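Local coordinates for protein aspartate aminotransferase (Plasmodium falciparum, PDB 3K7Y) that probably catalyses the pyridoxal 5'-phosphate-dependent transfer of an amino group from L-aspartate to 2-oxoglutarate, giving oxaloacetate and L-glutamate, as a homodimer, at residues V112-L117 against E123-T128; E198-V203 against K237-S242; L261-K266 against K272-N277; T60-E65 against L297-N302. All blocks are in the same frame, centred on the assembly; numbering follows the deposited sequence.

Contact 1 (V112-L117 against E123-T128); sequences VLLEFL and ETLYVT
Neither a ring nor an amide plane takes part where Leu114 and Leu117 meet Leu125, so there are no flat faces or edges to be matched; the flat groups nearby are turned to other neighbours, the Phe116 ring toward helix 268-283 and the Tyr126 ring toward Pro172 and Ser175. What touches is methyl against methyl. Leu125 points from its strand straight at the helix and splits its two branches between two helical residues: CD1 lies 3.9 Å from CD2 of Leu114, and CD2 lies 3.7 Å from CD1 of Leu117. Leu114 and Leu117 are three residues apart and therefore share one side of the helix. In Leu117 the CB bond already faces the strand, whereas Leu114 leaves the backbone at a slant and bridges the gap with its terminal methyl. Its CG is anti to the carbonyl carbon (chi1 -69°), and chi2 of 169° extends CD1 anti to CA, leaving CD2, the other branch, to meet Leu125.

The pair belongs to the large domain of a fold-type I aminotransferase. Helix 105-118 connects strand 98-104 to strand 124-128, two parallel strands at well-separated places in the mixed sheet, and lies over the sheet as the helix of a beta-alpha-beta crossover. Leu125 is held in the sheet by backbone hydrogen bonds to Asn145 and Lys147, and its side chain also touches Phe144 and Ser176. With all three leucines buried and no hydrogen bond between the segments, the contact is purely apolar, joining helix to sheet by dispersion and by exclusion of water.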
# COMPACT_ATOMS: atom_id res chain seq x y z
N VAL A 112 6.71 -2.27 -7.17
CA VAL A 112 7.66 -1.14 -7.05
C VAL A 112 8.89 -1.42 -7.88
O VAL A 112 9.43 -0.50 -8.51
CB VAL A 112 8.14 -0.79 -5.60
CG1 VAL A 112 9.17 0.37 -5.66
CG2 VAL A 112 6.98 -0.37 -4.69
N LEU A 113 9.31 -2.68 -7.91
CA LEU A 113 10.47 -3.07 -8.71
C LEU A 113 10.22 -2.89 -10.20
O LEU A 113 11.11 -2.48 -10.93
CB LEU A 113 10.86 -4.51 -8.44
CG LEU A 113 11.99 -5.05 -9.29
CD1 LEU A 113 13.28 -4.25 -9.07
CD2 LEU A 113 12.19 -6.50 -8.93
N LEU A 114 9.01 -3.21 -10.64
CA LEU A 114 8.68 -3.01 -12.04
C LEU A 114 8.64 -1.52 -12.33
O LEU A 114 9.16 -1.06 -13.35
CB LEU A 114 7.39 -3.71 -12.41
CG LEU A 114 7.39 -5.24 -12.44
CD1 LEU A 114 5.98 -5.74 -12.57
CD2 LEU A 114 8.21 -5.77 -13.57
N GLU A 115 8.06 -0.74 -11.42
CA GLU A 115 8.09 0.71 -11.58
C GLU A 115 9.54 1.14 -11.65
O GLU A 115 9.88 2.07 -12.37
CB GLU A 115 7.35 1.46 -10.45
CG GLU A 115 5.84 1.40 -10.50
CD GLU A 115 5.22 1.93 -11.80
OE1 GLU A 115 3.98 2.12 -11.83
OE2 GLU A 115 5.93 2.15 -12.81
N PHE A 116 10.40 0.44 -10.92
CA PHE A 116 11.82 0.79 -10.87
C PHE A 116 12.54 0.41 -12.15
O PHE A 116 13.52 1.04 -12.52
CB PHE A 116 12.54 0.17 -9.67
CG PHE A 116 14.01 0.50 -9.62
CD1 PHE A 116 14.44 1.82 -9.56
CD2 PHE A 116 14.95 -0.52 -9.64
CE1 PHE A 116 15.80 2.14 -9.51
CE2 PHE A 116 16.33 -0.21 -9.60
CZ PHE A 116 16.75 1.13 -9.53
N LEU A 117 12.04 -0.62 -12.82
CA LEU A 117 12.61 -1.05 -14.07
C LEU A 117 12.23 -0.12 -15.23
O LEU A 117 13.07 0.13 -16.10
CB LEU A 117 12.30 -2.52 -14.37
CG LEU A 117 12.84 -3.60 -13.41
CD1 LEU A 117 12.67 -4.98 -13.97
CD2 LEU A 117 14.32 -3.39 -13.02
N GLU A 123 13.09 -2.84 -21.47
CA GLU A 123 12.00 -2.88 -22.44
C GLU A 123 11.30 -4.23 -22.50
O GLU A 123 10.17 -4.34 -22.98
CB GLU A 123 12.53 -2.52 -23.83
CG GLU A 123 11.44 -2.04 -24.77
CD GLU A 123 11.96 -1.81 -26.17
OE1 GLU A 123 11.54 -2.56 -27.10
OE2 GLU A 123 12.79 -0.88 -26.34
N THR A 124 11.97 -5.25 -21.98
CA THR A 124 11.59 -6.63 -22.18
C THR A 124 11.86 -7.40 -20.91
O THR A 124 12.91 -7.21 -20.29
CB THR A 124 12.46 -7.23 -23.27
OG1 THR A 124 13.72 -6.54 -23.28
CG2 THR A 124 11.82 -7.09 -24.65
N LEU A 125 10.93 -8.26 -20.51
CA LEU A 125 11.08 -9.13 -19.32
C LEU A 125 10.77 -10.56 -19.68
O LEU A 125 9.75 -10.84 -20.30
CB LEU A 125 10.15 -8.70 -18.18
CG LEU A 125 10.48 -7.41 -17.44
CD1 LEU A 125 9.22 -6.63 -17.25
CD2 LEU A 125 11.15 -7.64 -16.10
N TYR A 126 11.66 -11.46 -19.27
CA TYR A 126 11.43 -12.87 -19.45
C TYR A 126 10.79 -13.52 -18.22
O TYR A 126 11.13 -13.19 -17.06
CB TYR A 126 12.72 -13.58 -19.85
CG TYR A 126 13.20 -13.12 -21.20
CD1 TYR A 126 12.67 -13.65 -22.38
CD2 TYR A 126 14.17 -12.13 -21.30
CE1 TYR A 126 13.10 -13.21 -23.62
CE2 TYR A 126 14.60 -11.68 -22.53
CZ TYR A 126 14.07 -12.22 -23.68
OH TYR A 126 14.54 -11.72 -24.89
N VAL A 127 9.87 -14.43 -18.49
CA VAL A 127 9.13 -15.09 -17.44
C VAL A 127 9.12 -16.58 -17.78
O VAL A 127 9.11 -16.93 -18.96
CB VAL A 127 7.73 -14.44 -17.32
CG1 VAL A 127 6.68 -15.20 -18.08
CG2 VAL A 127 7.33 -14.32 -15.90
N THR A 128 9.17 -17.47 -16.80
CA THR A 128 9.24 -18.91 -17.14
C THR A 128 7.84 -19.44 -17.42
O THR A 128 6.89 -19.04 -16.76
CB THR A 128 9.95 -19.81 -16.05
OG1 THR A 128 9.29 -19.70 -14.78
CG2 THR A 128 11.41 -19.44 -15.89

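Contact 2 (E198-V203 against K237-S242); sequences EIIEIV and KNIAFS
Ile239 meets Ile200 and Val203 in the large domain of this fold-type I enzyme, at the foot of a beta-alpha-beta unit in which helix 229-235 links the parallel, neighbouring strands 209-214 and 241-246. Helix 193-206 leads into the first of these strands, and residues 237-242 lead into the second, so the contact brings together the two approaches to adjacent strands.

From CA, the bond to CB of Ile239 is directed at the helix, and the side chain divides there. CG2, anti to the backbone N, is the short branch; it faces CG1 of Val203 at a loose 4.4 Å. The other branch goes through CG1, which serves as a spacer, and chi2 of 173° extends the chain so that CD1 arrives at the end of the reach. There it comes within 3.8 Å of CG2 of Ile200. On the helix side, Ile200 has its CB bond turned neither at the partner nor from it, and uses its branch methyl: chi1 of -52° puts CG2 opposite the backbone N and leaves the longer CG1-CD1 arm to one side. The isoleucines thus meet at a slant, methyl on methyl, while Val203, nearly one helical turn further on, points directly at the loop.

Phe234 of helix 229-235 packs against Ile200, Val203 and Ile239 alike, making a third wall for this apolar cluster. Two residues after Ile239, Phe241 sets its ring edge-to-face with that of Phe212. The backbone of the central isoleucine has a polar partner as well, a hydrogen bond between Ile239 O and the Tyr92 hydroxyl, OH.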
# COMPACT_ATOMS: atom_id res chain seq x y z
N GLU A 198 25.26 -25.15 -13.06
CA GLU A 198 25.26 -24.86 -14.48
C GLU A 198 24.71 -23.46 -14.70
O GLU A 198 25.35 -22.62 -15.33
CB GLU A 198 24.48 -25.91 -15.27
CG GLU A 198 24.94 -26.07 -16.71
CD GLU A 198 24.16 -27.14 -17.48
OE1 GLU A 198 23.91 -26.94 -18.69
OE2 GLU A 198 23.80 -28.18 -16.87
N ILE A 199 23.53 -23.20 -14.14
CA ILE A 199 22.90 -21.88 -14.16
C ILE A 199 23.89 -20.77 -13.80
O ILE A 199 24.10 -19.83 -14.57
CB ILE A 199 21.69 -21.83 -13.19
CG1 ILE A 199 20.60 -22.79 -13.66
CG2 ILE A 199 21.15 -20.42 -13.08
CD1 ILE A 199 19.64 -23.22 -12.57
N ILE A 200 24.51 -20.87 -12.63
CA ILE A 200 25.44 -19.86 -12.19
C ILE A 200 26.37 -19.56 -13.35
O ILE A 200 26.67 -18.41 -13.63
CB ILE A 200 26.23 -20.31 -10.96
CG1 ILE A 200 25.27 -20.81 -9.86
CG2 ILE A 200 27.14 -19.19 -10.45
CD1 ILE A 200 24.45 -19.73 -9.16
N GLU A 201 26.80 -20.60 -14.05
CA GLU A 201 27.75 -20.40 -15.14
C GLU A 201 27.14 -19.65 -16.33
O GLU A 201 27.78 -18.75 -16.88
CB GLU A 201 28.38 -21.71 -15.61
CG GLU A 201 29.62 -21.43 -16.45
CD GLU A 201 30.53 -22.62 -16.59
OE1 GLU A 201 31.75 -22.40 -16.80
OE2 GLU A 201 30.04 -23.77 -16.48
N ILE A 202 25.92 -20.04 -16.70
CA ILE A 202 25.15 -19.37 -17.77
C ILE A 202 24.90 -17.91 -17.42
O ILE A 202 25.16 -17.01 -18.22
CB ILE A 202 23.77 -20.05 -18.02
CG1 ILE A 202 23.91 -21.56 -18.24
CG2 ILE A 202 23.02 -19.36 -19.18
CD1 ILE A 202 22.63 -22.23 -18.75
N VAL A 203 24.39 -17.69 -16.21
CA VAL A 203 24.08 -16.35 -15.71
C VAL A 203 25.31 -15.47 -15.68
O VAL A 203 25.21 -14.27 -15.93
CB VAL A 203 23.41 -16.42 -14.31
CG1 VAL A 203 23.27 -15.02 -13.69
CG2 VAL A 203 22.07 -17.09 -14.40
N LYS A 237 30.72 -16.38 -4.83
CA LYS A 237 31.14 -15.86 -6.14
C LYS A 237 30.10 -14.84 -6.62
O LYS A 237 29.30 -15.09 -7.51
CB LYS A 237 31.42 -16.99 -7.16
CG LYS A 237 32.92 -17.40 -7.25
CD LYS A 237 33.37 -18.39 -6.15
CE LYS A 237 34.87 -18.28 -5.81
NZ LYS A 237 35.80 -18.62 -6.93
N ASN A 238 30.17 -13.67 -5.98
CA ASN A 238 29.09 -12.71 -5.96
C ASN A 238 28.54 -12.26 -7.29
O ASN A 238 29.25 -11.69 -8.11
CB ASN A 238 29.46 -11.50 -5.08
CG ASN A 238 30.79 -10.89 -5.45
OD1 ASN A 238 31.17 -10.81 -6.61
ND2 ASN A 238 31.50 -10.43 -4.43
N ILE A 239 27.26 -12.53 -7.50
CA ILE A 239 26.50 -11.98 -8.63
C ILE A 239 25.44 -11.06 -8.03
O ILE A 239 25.07 -11.23 -6.86
CB ILE A 239 25.83 -13.09 -9.50
CG1 ILE A 239 26.71 -14.35 -9.60
CG2 ILE A 239 25.51 -12.55 -10.89
CD1 ILE A 239 26.05 -15.54 -10.29
N ALA A 240 24.97 -10.09 -8.81
CA ALA A 240 23.93 -9.15 -8.36
C ALA A 240 22.52 -9.56 -8.85
O ALA A 240 22.37 -10.16 -9.92
CB ALA A 240 24.27 -7.74 -8.80
N PHE A 241 21.49 -9.24 -8.06
CA PHE A 241 20.13 -9.65 -8.39
C PHE A 241 19.10 -8.95 -7.50
O PHE A 241 19.44 -8.02 -6.78
CB PHE A 241 20.00 -11.17 -8.26
CG PHE A 241 20.49 -11.71 -6.94
CD1 PHE A 241 21.71 -12.36 -6.85
CD2 PHE A 241 19.73 -11.55 -5.79
CE1 PHE A 241 22.15 -12.84 -5.64
CE2 PHE A 241 20.17 -12.03 -4.58
CZ PHE A 241 21.38 -12.67 -4.50
N SER A 242 17.86 -9.41 -7.55
CA SER A 242 16.81 -8.82 -6.73
C SER A 242 15.90 -9.86 -6.13
O SER A 242 15.73 -10.96 -6.69
CB SER A 242 15.96 -7.86 -7.55
OG SER A 242 16.63 -6.64 -7.68

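Contact 3 (L261-K266 against K272-N277); sequences LHIVCK and KIVFNN
Val274 is the residue through which 272-277 meets Ile263 and Cys265. Ahead of it in the sequence, Lys272 begins the segment at the surface and Ile273 packs on Glu9 of the second subunit. Val274 itself points into the interior, and each of its methyls takes a different partner. CG1, opposite the backbone N (chi1 -174°), stands 4.1 Å from CD1 of Ile263, the tip of an extended side chain. CG2, on the other branch, is likewise 4.1 Å from SG of Cys265. Ile263 and Cys265 are two residues apart on extended backbone, which turns both to the helix side and offers two contact points to one valine. Phase then carries the helix round: Phe275 leans on Ile101 of strand 98-104, Asn276 faces the second subunit, and Asn277 touches Met119.

Strand 258-264, antiparallel to both of its neighbours in the large-domain sheet, passes through a short turn straight into helix 268-283, which folds back against it in a tight beta-alpha connection. The three touching residues are buried and no hydrogen bond crosses between the segments, so the contact rests on van der Waals contact and burial of apolar surface, with no directional bond to fix it.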
# COMPACT_ATOMS: atom_id res chain seq x y z
N LEU A 261 11.54 -6.01 -0.47
CA LEU A 261 12.25 -5.95 -1.75
C LEU A 261 13.75 -5.86 -1.50
O LEU A 261 14.20 -4.90 -0.88
CB LEU A 261 11.83 -4.70 -2.54
CG LEU A 261 11.76 -4.60 -4.08
CD1 LEU A 261 12.02 -3.17 -4.58
CD2 LEU A 261 12.68 -5.60 -4.80
N HIS A 262 14.53 -6.82 -1.98
CA HIS A 262 15.98 -6.77 -1.82
C HIS A 262 16.69 -6.56 -3.15
O HIS A 262 16.47 -7.31 -4.10
CB HIS A 262 16.50 -8.03 -1.15
CG HIS A 262 15.78 -8.36 0.12
ND1 HIS A 262 16.04 -7.73 1.32
CD2 HIS A 262 14.78 -9.25 0.38
CE1 HIS A 262 15.24 -8.21 2.25
NE2 HIS A 262 14.47 -9.14 1.71
N ILE A 263 17.53 -5.53 -3.21
CA ILE A 263 18.36 -5.28 -4.39
C ILE A 263 19.83 -5.28 -4.00
O ILE A 263 20.24 -4.56 -3.08
CB ILE A 263 18.00 -3.96 -5.11
CG1 ILE A 263 16.56 -4.00 -5.61
CG2 ILE A 263 18.97 -3.70 -6.28
CD1 ILE A 263 16.05 -2.70 -6.11
N VAL A 264 20.61 -6.09 -4.70
CA VAL A 264 22.02 -6.28 -4.39
C VAL A 264 22.84 -5.25 -5.17
O VAL A 264 22.73 -5.16 -6.39
CB VAL A 264 22.48 -7.75 -4.68
CG1 VAL A 264 24.00 -7.86 -4.73
CG2 VAL A 264 21.92 -8.72 -3.64
N CYS A 265 23.65 -4.48 -4.44
CA CYS A 265 24.39 -3.35 -5.02
C CYS A 265 25.92 -3.51 -5.00
O CYS A 265 26.49 -4.10 -4.08
CB CYS A 265 24.01 -2.05 -4.31
SG CYS A 265 22.25 -1.66 -4.36
N LYS A 266 26.58 -2.96 -6.03
CA LYS A 266 28.04 -3.00 -6.16
C LYS A 266 28.80 -2.48 -4.92
O LYS A 266 29.66 -3.19 -4.37
CB LYS A 266 28.47 -2.25 -7.42
CG LYS A 266 28.16 -2.98 -8.74
CD LYS A 266 28.05 -2.03 -9.96
CE LYS A 266 29.09 -0.86 -9.96
NZ LYS A 266 30.53 -1.27 -9.92
N LYS A 272 23.05 3.75 -1.41
CA LYS A 272 22.51 5.09 -1.10
C LYS A 272 21.67 5.70 -2.21
O LYS A 272 20.66 6.31 -1.92
CB LYS A 272 23.62 6.08 -0.72
CG LYS A 272 23.91 6.21 0.80
CD LYS A 272 24.01 7.69 1.24
CE LYS A 272 24.97 7.88 2.42
NZ LYS A 272 26.37 8.08 1.95
N ILE A 273 22.10 5.55 -3.46
CA ILE A 273 21.35 6.06 -4.62
C ILE A 273 20.03 5.30 -4.83
O ILE A 273 18.95 5.87 -4.70
CB ILE A 273 22.19 6.02 -5.93
CG1 ILE A 273 23.19 7.17 -5.99
CG2 ILE A 273 21.28 6.07 -7.16
CD1 ILE A 273 24.04 7.21 -7.29
N VAL A 274 20.11 4.00 -5.13
CA VAL A 274 18.93 3.17 -5.35
C VAL A 274 17.86 3.48 -4.30
O VAL A 274 16.66 3.57 -4.60
CB VAL A 274 19.30 1.66 -5.35
CG1 VAL A 274 18.11 0.84 -5.73
CG2 VAL A 274 20.40 1.39 -6.34
N PHE A 275 18.31 3.66 -3.06
CA PHE A 275 17.41 3.99 -1.98
C PHE A 275 16.59 5.23 -2.29
O PHE A 275 15.36 5.20 -2.21
CB PHE A 275 18.18 4.16 -0.67
CG PHE A 275 17.29 4.23 0.54
CD1 PHE A 275 16.61 3.10 0.99
CD2 PHE A 275 17.14 5.43 1.23
CE1 PHE A 275 15.79 3.16 2.12
CE2 PHE A 275 16.32 5.50 2.36
CZ PHE A 275 15.65 4.36 2.81
N ASN A 276 17.27 6.32 -2.65
CA ASN A 276 16.60 7.58 -3.01
C ASN A 276 15.66 7.42 -4.19
O ASN A 276 14.53 7.92 -4.15
CB ASN A 276 17.61 8.72 -3.23
CG ASN A 276 18.09 9.37 -1.92
OD1 ASN A 276 17.36 9.44 -0.93
ND2 ASN A 276 19.32 9.87 -1.92
N ASN A 277 16.10 6.71 -5.23
CA ASN A 277 15.23 6.33 -6.34
C ASN A 277 13.96 5.61 -5.88
O ASN A 277 12.86 5.88 -6.35
CB ASN A 277 15.96 5.43 -7.33
CG ASN A 277 17.18 6.09 -7.95
OD1 ASN A 277 18.32 5.89 -7.51
ND2 ASN A 277 16.94 6.88 -9.00

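Contact 4 (T60-E65 against L297-N302); sequences TENYKE and LCQLLN
Gln299 reaches out from residues 297-302 of helix 291-302 and presents its terminal amide to both Asn62 and Tyr63, NE2 toward the one and OE1 toward the other, turned quite differently against each. Against Asn62 the two amide planes stand 69° apart, close to crosswise, and NE2 of Gln299 lies 3.6 Å from CG of Asn62, nearer the middle of the group than its end. Against Tyr63 the amide is nearly parallel to the ring, 22° between planes, but the two side chains run past each other in opposite senses. Their nearest atoms, OH of Tyr63 and OE1 of Gln299, are 4.0 Å apart, a proximity of polar groups without a hydrogen bond. The bend in Gln299 produces this pose: CG swings away from the backbone N, then chi2 of 90° turns the amide across the approach.

Asn62 and Tyr63 also meet each other, with CB of Asn62 4.1 Å above one face of the Tyr63 ring, displaced toward its rim. In this fold-type I aminotransferase the contact joins the C-terminal end of helix 50-62 to helix 291-302 at the surface, beside the dimer interface. The loop that follows leads to Tyr68, a residue that binds pyridoxal 5'-phosphate and, as in related aspartate aminotransferases, probably reaches the cofactor of the partner subunit. It carries a second tie to helix 291-302, a hydrogen bond between Arg295 NH2 and Glu65 O. On either side of the touching pair the second subunit closes in: Thr60 packs on Thr60 of that chain, and Lys64 on its Leu53.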
# COMPACT_ATOMS: atom_id res chain seq x y z
N THR A 60 1.51 -4.49 20.87
CA THR A 60 0.64 -3.49 21.46
C THR A 60 1.03 -3.27 22.92
O THR A 60 0.31 -2.64 23.67
CB THR A 60 -0.85 -3.88 21.33
OG1 THR A 60 -1.24 -4.66 22.46
CG2 THR A 60 -1.08 -4.67 20.05
N GLU A 61 2.19 -3.80 23.30
CA GLU A 61 2.74 -3.66 24.64
C GLU A 61 3.93 -2.73 24.67
O GLU A 61 4.20 -2.07 25.67
CB GLU A 61 3.16 -5.02 25.20
CG GLU A 61 2.40 -5.49 26.43
CD GLU A 61 0.89 -5.58 26.21
OE1 GLU A 61 0.15 -5.04 27.07
OE2 GLU A 61 0.44 -6.18 25.20
N ASN A 62 4.66 -2.68 23.55
CA ASN A 62 5.95 -2.02 23.51
C ASN A 62 5.91 -0.70 22.77
O ASN A 62 6.92 0.02 22.70
CB ASN A 62 6.97 -2.96 22.89
CG ASN A 62 7.19 -4.21 23.72
OD1 ASN A 62 6.24 -4.87 24.15
ND2 ASN A 62 8.46 -4.52 24.00
N TYR A 63 4.74 -0.39 22.24
CA TYR A 63 4.59 0.70 21.31
C TYR A 63 3.30 1.46 21.56
O TYR A 63 2.23 0.86 21.66
CB TYR A 63 4.57 0.15 19.89
CG TYR A 63 5.83 -0.58 19.44
CD1 TYR A 63 7.04 0.10 19.27
CD2 TYR A 63 5.79 -1.95 19.13
CE1 TYR A 63 8.18 -0.56 18.83
CE2 TYR A 63 6.93 -2.62 18.68
CZ TYR A 63 8.12 -1.91 18.54
OH TYR A 63 9.24 -2.56 18.10
N LYS A 64 3.39 2.79 21.65
CA LYS A 64 2.22 3.62 21.87
C LYS A 64 2.06 4.71 20.80
O LYS A 64 0.95 5.06 20.40
CB LYS A 64 2.20 4.21 23.30
CG LYS A 64 3.53 4.79 23.82
CD LYS A 64 4.40 3.75 24.58
CE LYS A 64 5.90 4.11 24.53
NZ LYS A 64 6.45 4.19 23.12
N GLU A 65 3.18 5.23 20.32
CA GLU A 65 3.20 6.17 19.21
C GLU A 65 3.12 5.46 17.85
O GLU A 65 3.58 4.33 17.72
CB GLU A 65 4.50 6.95 19.25
CG GLU A 65 4.49 8.16 20.12
CD GLU A 65 5.73 9.01 19.90
OE1 GLU A 65 6.50 8.73 18.95
OE2 GLU A 65 5.94 9.96 20.70
N LEU A 297 6.50 -7.86 12.60
CA LEU A 297 7.57 -8.65 11.99
C LEU A 297 8.87 -8.63 12.78
O LEU A 297 9.44 -9.67 13.10
CB LEU A 297 7.80 -8.21 10.55
CG LEU A 297 7.95 -9.43 9.65
CD1 LEU A 297 7.18 -9.23 8.35
CD2 LEU A 297 9.42 -9.81 9.43
N CYS A 298 9.36 -7.43 13.07
CA CYS A 298 10.53 -7.26 13.92
C CYS A 298 10.43 -8.02 15.25
O CYS A 298 11.36 -8.72 15.63
CB CYS A 298 10.78 -5.78 14.19
SG CYS A 298 11.03 -4.89 12.69
N GLN A 299 9.29 -7.87 15.94
CA GLN A 299 9.07 -8.52 17.23
C GLN A 299 9.24 -10.04 17.16
O GLN A 299 10.03 -10.60 17.93
CB GLN A 299 7.68 -8.17 17.77
CG GLN A 299 7.59 -8.17 19.30
CD GLN A 299 7.91 -6.81 19.92
OE1 GLN A 299 8.94 -6.20 19.63
NE2 GLN A 299 7.02 -6.33 20.78
N LEU A 300 8.49 -10.69 16.26
CA LEU A 300 8.61 -12.13 16.05
C LEU A 300 10.06 -12.50 15.73
O LEU A 300 10.73 -13.17 16.51
CB LEU A 300 7.69 -12.61 14.91
CG LEU A 300 7.70 -14.11 14.58
CD1 LEU A 300 6.35 -14.58 14.08
CD2 LEU A 300 8.78 -14.50 13.57
N LEU A 301 10.52 -12.03 14.57
CA LEU A 301 11.81 -12.41 14.03
C LEU A 301 12.99 -12.09 14.97
O LEU A 301 13.97 -12.83 14.99
CB LEU A 301 12.01 -11.74 12.68
CG LEU A 301 12.48 -12.67 11.57
CD1 LEU A 301 12.15 -12.04 10.21
CD2 LEU A 301 13.99 -13.01 11.70
N ASN A 302 12.87 -11.02 15.75
CA ASN A 302 13.96 -10.55 16.60
C ASN A 302 14.08 -11.29 17.93
O ASN A 302 15.10 -11.21 18.61
CB ASN A 302 13.84 -9.05 16.84
CG ASN A 302 15.08 -8.44 17.44
OD1 ASN A 302 15.97 -7.99 16.72
ND2 ASN A 302 15.15 -8.42 18.76

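Contacts 1, 2 and 3 all reach the large-domain sheet, and their centres lie 16 to 18 Å apart. Contacts 1 and 3 share an apolar seam: CZ of Phe116 is 4.0 Å from CG1 of Val274. Contacts 2 and 3 meet through the sheet, where Phe241 O and Val264 N, 3.1 Å apart, probably form a hydrogen bond between neighbouring strands. The Leu114 side chain of contact 1 lies about 11 Å from bound pyridoxal 5'-phosphate; contacts 2, 3 and 4 lie away from the known cofactor-binding residues. Contact 4 encloses the others along the chain yet stands apart, about 9 Å from contact 3 between nearest atoms.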